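Local coordinates for aminotransferase, class III (Deinococcus radiodurans, PDB 3I4J) that transfers amino groups between substrates as a class III aminotransferase, a family that works with pyridoxal phosphate, probably as a dimer, at the interface of chains A and B. Numbering follows the deposited sequence. Chains: chain A/B, Aminotransferase, class III.

Contact 1: the interface of chains A and B. Residues chain A 36-38, 40, 45, 261, 265-266; chain B 63, 65, 295-296.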
# COMPACT_ATOMS: atom_id res chain seq x y z
N SER A 36 -7.92 17.93 -6.50
CA SER A 36 -8.51 16.74 -5.88
C SER A 36 -7.44 16.05 -5.03
O SER A 36 -7.36 14.82 -5.00
CB SER A 36 -9.02 15.77 -6.95
OG SER A 36 -9.90 16.42 -7.86
N GLY A 37 -6.65 16.85 -4.32
CA GLY A 37 -5.57 16.31 -3.51
C GLY A 37 -4.41 16.13 -4.48
O GLY A 37 -3.73 17.09 -4.83
N ALA A 38 -4.20 14.89 -4.91
CA ALA A 38 -3.16 14.57 -5.88
C ALA A 38 -3.90 13.85 -7.01
O ALA A 38 -3.53 12.74 -7.40
CB ALA A 38 -2.12 13.65 -5.25
N VAL A 40 -6.82 12.59 -6.87
CA VAL A 40 -7.36 11.40 -6.22
C VAL A 40 -8.88 11.44 -5.98
O VAL A 40 -9.59 10.50 -6.35
CB VAL A 40 -6.68 11.21 -4.84
CG1 VAL A 40 -7.36 10.09 -4.07
CG2 VAL A 40 -5.20 10.93 -5.03
N HIS A 45 -15.69 15.06 -1.97
CA HIS A 45 -15.60 14.62 -0.59
C HIS A 45 -16.92 14.48 0.14
O HIS A 45 -17.90 15.16 -0.17
CB HIS A 45 -14.71 15.58 0.20
CG HIS A 45 -13.35 15.78 -0.40
ND1 HIS A 45 -13.06 16.84 -1.24
CD2 HIS A 45 -12.21 15.07 -0.28
CE1 HIS A 45 -11.79 16.76 -1.61
NE2 HIS A 45 -11.26 15.69 -1.04
N LYS A 261 -5.65 5.73 -7.73
CA LYS A 261 -6.23 7.02 -7.38
C LYS A 261 -7.74 7.12 -7.56
O LYS A 261 -8.50 6.88 -6.63
CB LYS A 261 -5.52 8.14 -8.16
CG LYS A 261 -4.10 8.39 -7.68
CD LYS A 261 -3.42 9.49 -8.47
CE LYS A 261 -2.12 9.93 -7.81
NZ LYS A 261 -1.16 8.81 -7.64
N ALA A 265 -11.32 6.70 -5.53
CA ALA A 265 -11.44 8.15 -5.40
C ALA A 265 -11.21 8.74 -4.00
O ALA A 265 -11.93 9.64 -3.57
CB ALA A 265 -12.80 8.59 -5.93
N GLY A 266 -10.20 8.23 -3.31
CA GLY A 266 -9.89 8.74 -1.99
C GLY A 266 -10.64 8.12 -0.83
O GLY A 266 -10.41 8.50 0.32
N PHE B 63 -10.62 12.02 2.53
CA PHE B 63 -9.27 12.12 2.00
C PHE B 63 -8.58 13.47 1.97
O PHE B 63 -9.17 14.49 1.60
CB PHE B 63 -9.26 11.58 0.57
CG PHE B 63 -7.90 11.57 -0.06
CD1 PHE B 63 -7.06 10.47 0.10
CD2 PHE B 63 -7.43 12.68 -0.77
CE1 PHE B 63 -5.76 10.48 -0.43
CE2 PHE B 63 -6.13 12.69 -1.30
CZ PHE B 63 -5.30 11.59 -1.12
N HIS B 65 -4.28 14.72 1.22
CA HIS B 65 -2.95 14.23 0.93
C HIS B 65 -2.06 14.80 2.04
O HIS B 65 -2.14 15.98 2.36
CB HIS B 65 -2.49 14.71 -0.44
CG HIS B 65 -1.21 14.07 -0.91
ND1 HIS B 65 0.02 14.48 -0.46
CD2 HIS B 65 -0.99 13.02 -1.73
CE1 HIS B 65 0.96 13.71 -0.99
NE2 HIS B 65 0.37 12.82 -1.77
N THR B 295 0.64 8.32 -1.63
CA THR B 295 -0.65 8.95 -1.82
C THR B 295 -1.64 8.74 -0.69
O THR B 295 -2.30 9.68 -0.24
CB THR B 295 -1.29 8.47 -3.12
OG1 THR B 295 -0.44 8.83 -4.22
CG2 THR B 295 -2.67 9.09 -3.31
N TYR B 296 -1.74 7.50 -0.22
CA TYR B 296 -2.68 7.17 0.85
C TYR B 296 -2.10 7.16 2.26
O TYR B 296 -2.74 6.68 3.19
CB TYR B 296 -3.36 5.83 0.54
CG TYR B 296 -4.53 5.98 -0.41
CD1 TYR B 296 -5.78 6.40 0.05
CD2 TYR B 296 -4.39 5.73 -1.78
CE1 TYR B 296 -6.86 6.58 -0.82
CE2 TYR B 296 -5.46 5.90 -2.66
CZ TYR B 296 -6.69 6.32 -2.18
OH TYR B 296 -7.78 6.47 -3.03
O HOH W 1 -8.04 4.52 -5.24
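A:Val40 pushes a methyl straight at the ring of B:Phe63: CG1 stands over the centre of one face, 3.9 Å from the ring centroid, and the two side chains cross at about a right angle. A chi1 of 173° puts CG1 anti to the backbone N; the other methyl, CG2, meets the methyl CG2 of B:Thr295 at 3.6 Å. B:Phe63 is hemmed in at its base too, with CB 3.9 Å from CA of A:Gly266. An alanine in place of B:Phe63 would probably open a gap beneath A:Val40 and leave its CG1 methyl without an aromatic face to rest on. Away from this packed centre the contact turns polar and looser. A water lies 3.0 Å from the phenol OH of B:Tyr296 and also touches the backbone O of A:Lys261, bridging the chains, while the backbone N of A:Gly266 reaches the same phenol oxygen in a weak, bent hydrogen bond. The amine NZ of A:Lys261, the family's Schiff-base lysine, comes only weakly to OG1 of B:Thr295, at 3.5 Å. B:Thr295 matches the threonine that in this family reaches the cofactor phosphate from the partner, so the patch helps build an active site shared by both chains.

Contact 2: the interface of chains A and B. Residues chain A 91, 93, 280, 283-284, 290; chain B 4-7.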
# COMPACT_ATOMS: atom_id res chain seq x y z
N ARG A 91 -8.46 -9.28 -17.04
CA ARG A 91 -8.35 -9.78 -15.67
C ARG A 91 -7.81 -8.71 -14.73
O ARG A 91 -6.75 -8.13 -14.99
CB ARG A 91 -7.44 -11.00 -15.65
CG ARG A 91 -8.01 -12.20 -16.41
CD ARG A 91 -8.90 -13.05 -15.51
NE ARG A 91 -9.46 -14.19 -16.23
CZ ARG A 91 -10.01 -15.25 -15.64
NH1 ARG A 91 -10.08 -15.33 -14.32
NH2 ARG A 91 -10.49 -16.24 -16.39
N TRP A 93 -6.18 -7.34 -11.32
CA TRP A 93 -5.23 -7.65 -10.26
C TRP A 93 -5.26 -6.46 -9.31
O TRP A 93 -4.73 -5.39 -9.61
CB TRP A 93 -3.83 -7.81 -10.87
CG TRP A 93 -2.72 -7.93 -9.87
CD1 TRP A 93 -1.78 -6.99 -9.57
CD2 TRP A 93 -2.42 -9.07 -9.07
NE1 TRP A 93 -0.91 -7.47 -8.63
CE2 TRP A 93 -1.28 -8.75 -8.30
CE3 TRP A 93 -3.01 -10.34 -8.91
CZ2 TRP A 93 -0.70 -9.65 -7.39
CZ3 TRP A 93 -2.44 -11.23 -8.01
CH2 TRP A 93 -1.29 -10.89 -7.26
N TYR A 280 -2.85 -13.02 -19.08
CA TYR A 280 -3.26 -13.78 -17.90
C TYR A 280 -3.11 -15.28 -18.11
O TYR A 280 -2.51 -15.97 -17.29
CB TYR A 280 -4.71 -13.47 -17.56
CG TYR A 280 -5.26 -14.31 -16.42
CD1 TYR A 280 -4.80 -14.14 -15.12
CD2 TYR A 280 -6.24 -15.28 -16.66
CE1 TYR A 280 -5.30 -14.91 -14.07
CE2 TYR A 280 -6.74 -16.05 -15.62
CZ TYR A 280 -6.27 -15.86 -14.33
OH TYR A 280 -6.77 -16.62 -13.29
N VAL A 283 0.57 -16.74 -18.15
CA VAL A 283 1.18 -16.97 -16.85
C VAL A 283 0.51 -18.14 -16.13
O VAL A 283 1.18 -19.00 -15.56
CB VAL A 283 1.13 -15.69 -15.96
CG1 VAL A 283 -0.27 -15.12 -15.96
CG2 VAL A 283 1.55 -16.03 -14.53
N MET A 284 -0.82 -18.19 -16.18
CA MET A 284 -1.57 -19.26 -15.53
C MET A 284 -1.32 -20.61 -16.20
O MET A 284 -1.29 -21.64 -15.53
CB MET A 284 -3.07 -18.95 -15.55
CG MET A 284 -3.49 -17.77 -14.68
SD MET A 284 -3.15 -18.00 -12.92
CE MET A 284 -2.00 -16.66 -12.62
N PHE A 290 1.82 -16.07 -10.12
CA PHE A 290 2.23 -14.70 -10.41
C PHE A 290 2.99 -14.02 -9.26
O PHE A 290 4.23 -14.00 -9.26
CB PHE A 290 1.00 -13.87 -10.80
CG PHE A 290 1.30 -12.42 -11.11
CD1 PHE A 290 2.40 -12.08 -11.89
CD2 PHE A 290 0.48 -11.41 -10.62
CE1 PHE A 290 2.68 -10.74 -12.19
CE2 PHE A 290 0.74 -10.07 -10.91
CZ PHE A 290 1.84 -9.74 -11.69
N VAL B 4 -11.37 -11.94 -12.33
CA VAL B 4 -10.34 -11.79 -11.30
C VAL B 4 -9.00 -12.39 -11.72
O VAL B 4 -8.95 -13.50 -12.26
CB VAL B 4 -10.79 -12.43 -9.96
CG1 VAL B 4 -9.64 -12.41 -8.93
CG2 VAL B 4 -11.99 -11.68 -9.40
N PHE B 5 -7.92 -11.65 -11.51
CA PHE B 5 -6.59 -12.14 -11.83
C PHE B 5 -6.14 -12.86 -10.56
O PHE B 5 -5.67 -12.22 -9.61
CB PHE B 5 -5.66 -10.96 -12.15
CG PHE B 5 -4.36 -11.35 -12.80
CD1 PHE B 5 -3.91 -10.68 -13.93
CD2 PHE B 5 -3.56 -12.36 -12.26
CE1 PHE B 5 -2.69 -11.01 -14.52
CE2 PHE B 5 -2.34 -12.70 -12.84
CZ PHE B 5 -1.90 -12.01 -13.97
N TYR B 6 -6.33 -14.17 -10.52
CA TYR B 6 -5.96 -14.96 -9.35
C TYR B 6 -4.44 -15.05 -9.22
O TYR B 6 -3.72 -14.95 -10.21
CB TYR B 6 -6.58 -16.36 -9.44
CG TYR B 6 -8.10 -16.35 -9.48
CD1 TYR B 6 -8.84 -15.93 -8.38
CD2 TYR B 6 -8.79 -16.76 -10.63
CE1 TYR B 6 -10.24 -15.92 -8.41
CE2 TYR B 6 -10.18 -16.75 -10.67
CZ TYR B 6 -10.91 -16.34 -9.56
OH TYR B 6 -12.28 -16.35 -9.59
N ARG B 7 -3.96 -15.25 -7.99
CA ARG B 7 -2.52 -15.35 -7.73
C ARG B 7 -1.87 -16.59 -8.35
O ARG B 7 -0.65 -16.62 -8.55
CB ARG B 7 -2.25 -15.34 -6.23
CG ARG B 7 -2.53 -14.02 -5.54
CD ARG B 7 -2.24 -14.13 -4.05
NE ARG B 7 -2.52 -12.90 -3.31
CZ ARG B 7 -1.59 -12.02 -2.95
NH1 ARG B 7 -0.31 -12.21 -3.25
NH2 ARG B 7 -1.94 -10.95 -2.25
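The carbonyl oxygen of B:Val4 accepts a hydrogen bond from the guanidinium NH1 of A:Arg91 at 3.0 Å, with the N-H pointing well at it (164° at the hydrogen). The oxygen lies in the guanidinium plane, at its edge, whereas the donor is tilted somewhat from the carbonyl plane. Behind, the ring of A:Tyr280 brings CE2 over the guanidinium centre, covers that face and helps to fix its rotation. On the same chain B segment, B:Phe5 is the main wedge. With CG anti to the backbone N (chi1 -167°), its ring goes down among A:Tyr280, A:Phe290, A:Val283 and A:Met284. A:Tyr280 points the CD1 edge of its ring at the centre of the B:Phe5 face, the planes 77° apart, and CE1 of A:Tyr280 comes within 3.6 Å of CD2 of B:Phe5. CD2 of A:Phe290 closes on CE2 of B:Phe5 at 3.8 Å. The indole of A:Trp93 presents its edge to the backbone O of B:Phe5, and its CZ3 packs 3.7 Å from the aliphatic CG of B:Arg7. A backbone bond from N of A:Phe290 to O of B:Arg7, 3.0 Å, fixes the far end. The N-terminal stretch of chain B thus lies between strand 91-95, helix 277-285 and the loop that follows this helix in chain A.

Contact 3: the interface of chains A and B. Residues chain A 70-71, 74-75, 91; chain B 4, 6, 12-14.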
# COMPACT_ATOMS: atom_id res chain seq x y z
N SER A 70 -10.81 -15.67 -2.62
CA SER A 70 -11.19 -14.55 -3.48
C SER A 70 -12.42 -14.11 -2.67
O SER A 70 -12.66 -14.67 -1.60
CB SER A 70 -11.63 -15.02 -4.87
OG SER A 70 -12.03 -13.92 -5.67
N SER A 71 -13.18 -13.13 -3.14
CA SER A 71 -14.37 -12.72 -2.40
C SER A 71 -15.45 -12.41 -3.41
O SER A 71 -15.15 -12.13 -4.57
CB SER A 71 -14.10 -11.48 -1.55
OG SER A 71 -13.78 -10.35 -2.34
N LEU A 74 -15.09 -8.87 -4.80
CA LEU A 74 -14.00 -8.69 -5.76
C LEU A 74 -14.42 -9.28 -7.12
O LEU A 74 -14.14 -8.69 -8.16
CB LEU A 74 -12.72 -9.37 -5.28
CG LEU A 74 -11.53 -9.35 -6.26
CD1 LEU A 74 -11.13 -7.91 -6.58
CD2 LEU A 74 -10.36 -10.11 -5.64
N GLU A 75 -15.09 -10.43 -7.10
CA GLU A 75 -15.55 -11.05 -8.34
C GLU A 75 -16.52 -10.09 -9.04
O GLU A 75 -16.46 -9.90 -10.25
CB GLU A 75 -16.29 -12.37 -8.05
CG GLU A 75 -15.44 -13.48 -7.42
CD GLU A 75 -14.41 -14.06 -8.38
OE1 GLU A 75 -14.65 -14.05 -9.61
OE2 GLU A 75 -13.36 -14.54 -7.89
N ARG A 91 -8.46 -9.28 -17.04
CA ARG A 91 -8.35 -9.78 -15.67
C ARG A 91 -7.81 -8.71 -14.73
O ARG A 91 -6.75 -8.13 -14.99
CB ARG A 91 -7.44 -11.00 -15.65
CG ARG A 91 -8.01 -12.20 -16.41
CD ARG A 91 -8.90 -13.05 -15.51
NE ARG A 91 -9.46 -14.19 -16.23
CZ ARG A 91 -10.01 -15.25 -15.64
NH1 ARG A 91 -10.08 -15.33 -14.32
NH2 ARG A 91 -10.49 -16.24 -16.39
N VAL B 4 -11.37 -11.94 -12.33
CA VAL B 4 -10.34 -11.79 -11.30
C VAL B 4 -9.00 -12.39 -11.72
O VAL B 4 -8.95 -13.50 -12.26
CB VAL B 4 -10.79 -12.43 -9.96
CG1 VAL B 4 -9.64 -12.41 -8.93
CG2 VAL B 4 -11.99 -11.68 -9.40
N TYR B 6 -6.33 -14.17 -10.52
CA TYR B 6 -5.96 -14.96 -9.35
C TYR B 6 -4.44 -15.05 -9.22
O TYR B 6 -3.72 -14.95 -10.21
CB TYR B 6 -6.58 -16.36 -9.44
CG TYR B 6 -8.10 -16.35 -9.48
CD1 TYR B 6 -8.84 -15.93 -8.38
CD2 TYR B 6 -8.79 -16.76 -10.63
CE1 TYR B 6 -10.24 -15.92 -8.41
CE2 TYR B 6 -10.18 -16.75 -10.67
CZ TYR B 6 -10.91 -16.34 -9.56
OH TYR B 6 -12.28 -16.35 -9.59
N TYR B 12 -9.49 -21.08 -6.16
CA TYR B 12 -9.63 -20.17 -5.03
C TYR B 12 -11.09 -20.10 -4.59
O TYR B 12 -11.96 -19.67 -5.34
CB TYR B 12 -9.15 -18.77 -5.42
CG TYR B 12 -7.65 -18.66 -5.50
CD1 TYR B 12 -6.89 -18.46 -4.34
CD2 TYR B 12 -6.98 -18.83 -6.70
CE1 TYR B 12 -5.49 -18.45 -4.39
CE2 TYR B 12 -5.59 -18.82 -6.77
CZ TYR B 12 -4.85 -18.63 -5.61
OH TYR B 12 -3.48 -18.67 -5.67
N PRO B 13 -11.37 -20.55 -3.36
CA PRO B 13 -12.76 -20.50 -2.87
C PRO B 13 -13.18 -19.04 -2.78
O PRO B 13 -12.35 -18.17 -2.50
CB PRO B 13 -12.66 -21.15 -1.50
CG PRO B 13 -11.51 -22.10 -1.64
CD PRO B 13 -10.51 -21.27 -2.40
N VAL B 14 -14.46 -18.77 -3.03
CA VAL B 14 -14.96 -17.40 -2.96
C VAL B 14 -15.61 -17.12 -1.61
O VAL B 14 -16.68 -17.65 -1.30
CB VAL B 14 -15.98 -17.13 -4.08
CG1 VAL B 14 -16.50 -15.69 -3.98
CG2 VAL B 14 -15.34 -17.37 -5.44
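Strand 70-71 of chain A makes a parallel beta bridge with the start of strand 14-19 of chain B, pairing A:Ser70 with B:Val14. Its hydrogen bond runs from N of A:Ser70 to O of B:Pro13, 2.9 Å and nearly straight at 171°. Next to it, the carboxylate oxygen OE2 of A:Glu75 is gripped by two hydroxyls that arrive from opposite faces of its plane. The phenol OH of B:Tyr6 donates across the interface at 2.7 Å on the syn side; OG of A:Ser70 donates from its own chain, also at 2.7 Å, on the anti side. A bend at chi2 (-70°) turns the glutamate chain back towards these donors. Carboxylate and phenol ring are 29° from coplanar. The methyl CG2 of B:Val4 packs against CD of A:Glu75 at 3.5 Å and against CG of A:Leu74 at 3.9 Å. An alanine at A:Glu75 would probably leave the B:Tyr6 hydroxyl and A:Ser70 OG without their shared acceptor and B:Val4 with less to lean on. A:Ser71 OG accepts from N of A:Leu74 at 3.1 Å, capping the helix start, and the first-turn position of A:Glu75 may favour its negative charge. The site therefore sits where strand 70-71 runs into helix 72-84, facing the N-terminal segment and first strand of the partner.

Contact 4: the interface of chains A and B. Residues chain A 266-269, 299, 302; chain B 96, 269, 296, 299, 301-302.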
# COMPACT_ATOMS: atom_id res chain seq x y z
N GLY A 266 -10.20 8.23 -3.31
CA GLY A 266 -9.89 8.74 -1.99
C GLY A 266 -10.64 8.12 -0.83
O GLY A 266 -10.41 8.50 0.32
N TYR A 267 -11.53 7.17 -1.11
CA TYR A 267 -12.29 6.53 -0.04
C TYR A 267 -11.60 5.30 0.55
O TYR A 267 -11.91 4.90 1.66
CB TYR A 267 -13.69 6.19 -0.54
CG TYR A 267 -14.53 7.44 -0.64
CD1 TYR A 267 -15.19 7.95 0.48
CD2 TYR A 267 -14.54 8.19 -1.81
CE1 TYR A 267 -15.83 9.19 0.44
CE2 TYR A 267 -15.18 9.43 -1.87
CZ TYR A 267 -15.81 9.93 -0.74
OH TYR A 267 -16.39 11.18 -0.78
N ALA A 268 -10.65 4.73 -0.20
CA ALA A 268 -9.89 3.57 0.26
C ALA A 268 -8.62 3.43 -0.58
O ALA A 268 -8.59 3.86 -1.73
CB ALA A 268 -10.72 2.30 0.13
N PRO A 269 -7.54 2.87 0.00
CA PRO A 269 -6.30 2.70 -0.77
C PRO A 269 -6.56 1.54 -1.73
O PRO A 269 -6.53 0.38 -1.34
CB PRO A 269 -5.26 2.35 0.30
CG PRO A 269 -5.86 2.89 1.59
CD PRO A 269 -7.32 2.54 1.42
N HIS A 299 -8.29 -6.53 -0.87
CA HIS A 299 -8.99 -6.18 0.37
C HIS A 299 -10.49 -5.91 0.14
O HIS A 299 -10.86 -4.93 -0.52
CB HIS A 299 -8.32 -4.95 0.98
CG HIS A 299 -8.95 -4.48 2.25
ND1 HIS A 299 -9.29 -5.33 3.27
CD2 HIS A 299 -9.31 -3.24 2.65
CE1 HIS A 299 -9.83 -4.64 4.26
NE2 HIS A 299 -9.85 -3.37 3.91
N SER A 302 -11.92 -2.23 0.80
CA SER A 302 -11.41 -1.26 -0.16
C SER A 302 -12.04 -1.51 -1.53
O SER A 302 -12.37 -0.58 -2.26
CB SER A 302 -9.88 -1.35 -0.25
OG SER A 302 -9.29 -1.00 0.99
N SER B 96 0.40 2.79 4.19
CA SER B 96 -0.62 1.81 3.86
C SER B 96 -0.24 0.34 4.05
O SER B 96 -1.12 -0.50 4.21
CB SER B 96 -1.08 2.01 2.41
OG SER B 96 -1.58 3.32 2.21
N PRO B 269 -6.22 -0.83 4.85
CA PRO B 269 -4.77 -0.98 4.62
C PRO B 269 -4.06 0.12 5.41
O PRO B 269 -3.98 1.26 4.95
CB PRO B 269 -4.63 -0.79 3.11
CG PRO B 269 -6.01 -1.09 2.58
CD PRO B 269 -6.90 -0.45 3.60
N TYR B 296 -1.74 7.50 -0.22
CA TYR B 296 -2.68 7.17 0.85
C TYR B 296 -2.10 7.16 2.26
O TYR B 296 -2.74 6.68 3.19
CB TYR B 296 -3.36 5.83 0.54
CG TYR B 296 -4.53 5.98 -0.41
CD1 TYR B 296 -5.78 6.40 0.05
CD2 TYR B 296 -4.39 5.73 -1.78
CE1 TYR B 296 -6.86 6.58 -0.82
CE2 TYR B 296 -5.46 5.90 -2.66
CZ TYR B 296 -6.69 6.32 -2.18
OH TYR B 296 -7.78 6.47 -3.03
N HIS B 299 -4.26 8.33 5.27
CA HIS B 299 -5.64 8.27 4.79
C HIS B 299 -6.66 8.30 5.94
O HIS B 299 -6.69 7.39 6.76
CB HIS B 299 -5.80 6.99 3.96
CG HIS B 299 -7.19 6.76 3.44
ND1 HIS B 299 -7.89 7.71 2.73
CD2 HIS B 299 -7.99 5.67 3.50
CE1 HIS B 299 -9.06 7.22 2.38
NE2 HIS B 299 -9.15 5.98 2.83
N VAL B 301 -9.99 7.66 6.32
CA VAL B 301 -10.87 6.53 6.57
C VAL B 301 -10.11 5.35 7.13
O VAL B 301 -10.59 4.66 8.02
CB VAL B 301 -11.61 6.09 5.29
CG1 VAL B 301 -12.64 5.03 5.63
CG2 VAL B 301 -12.30 7.29 4.65
N SER B 302 -8.90 5.12 6.61
CA SER B 302 -8.09 4.00 7.09
C SER B 302 -7.62 4.26 8.52
O SER B 302 -7.56 3.34 9.33
CB SER B 302 -6.90 3.79 6.16
OG SER B 302 -7.34 3.35 4.88
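The loop of chain A between the 3-10 helix 261-263 and strand 271-275 meets the chain B loop carrying B:Tyr296 and B:His299, the first turn of helix 300-315 and, near the two-fold, its own counterpart around B:Pro269. A:Pro269 does most of the packing. Its CA sits over the centre of the B:Tyr296 ring, 3.6 Å from the centroid, and its CB and CG spread along the same ring towards CG and CD1. Its other flank touches the hydroxyl OG of B:Ser302, 3.6 Å from CD. B:His299 comes in edge first: the backbone O of A:Tyr267 lies at the edge of the ring, in its plane, and takes a weak hydrogen bond from NE2 at 3.2 Å. CG of B:His299 is anti to the backbone N (chi1 178°), which slots the imidazole between its own chain neighbours, with CD1 of B:Tyr296 over one face and N of B:Val301 over the other; OG of B:Ser302 stands at its edge. This sandwich should limit how far the ring can turn. CD2 of the same imidazole also lies 3.8 Å from CD of A:Pro269, and the twin contact repeats this between A:His299 and B:Pro269. The phenol OH of B:Tyr296, 3.0 Å from O of A:Ala268, may donate to it, though at a strained angle. Beside the two-fold, the two prolines meet directly, CD of A:Pro269 lying 3.7 Å from CD of B:Pro269.

Contacts 1 and 4 are neighbours, their C-alpha centres about 10 Å apart, and share A:Gly266 and B:Tyr296; contact 1 lies on the active-site side and contact 4 reaches the two-fold. Contacts 2 and 3, also about 10 Å apart, share A:Arg91, B:Val4 and B:Tyr6, so one N-terminal segment of chain B serves both. The two pairs are well separated: contact 1 is about 27 Å from contacts 2 and 3, and contact 4 about 20 Å from contact 3. Two-fold symmetry doubles each, which would let the N-terminal segments brace a dimer whose active sites draw on both subunits.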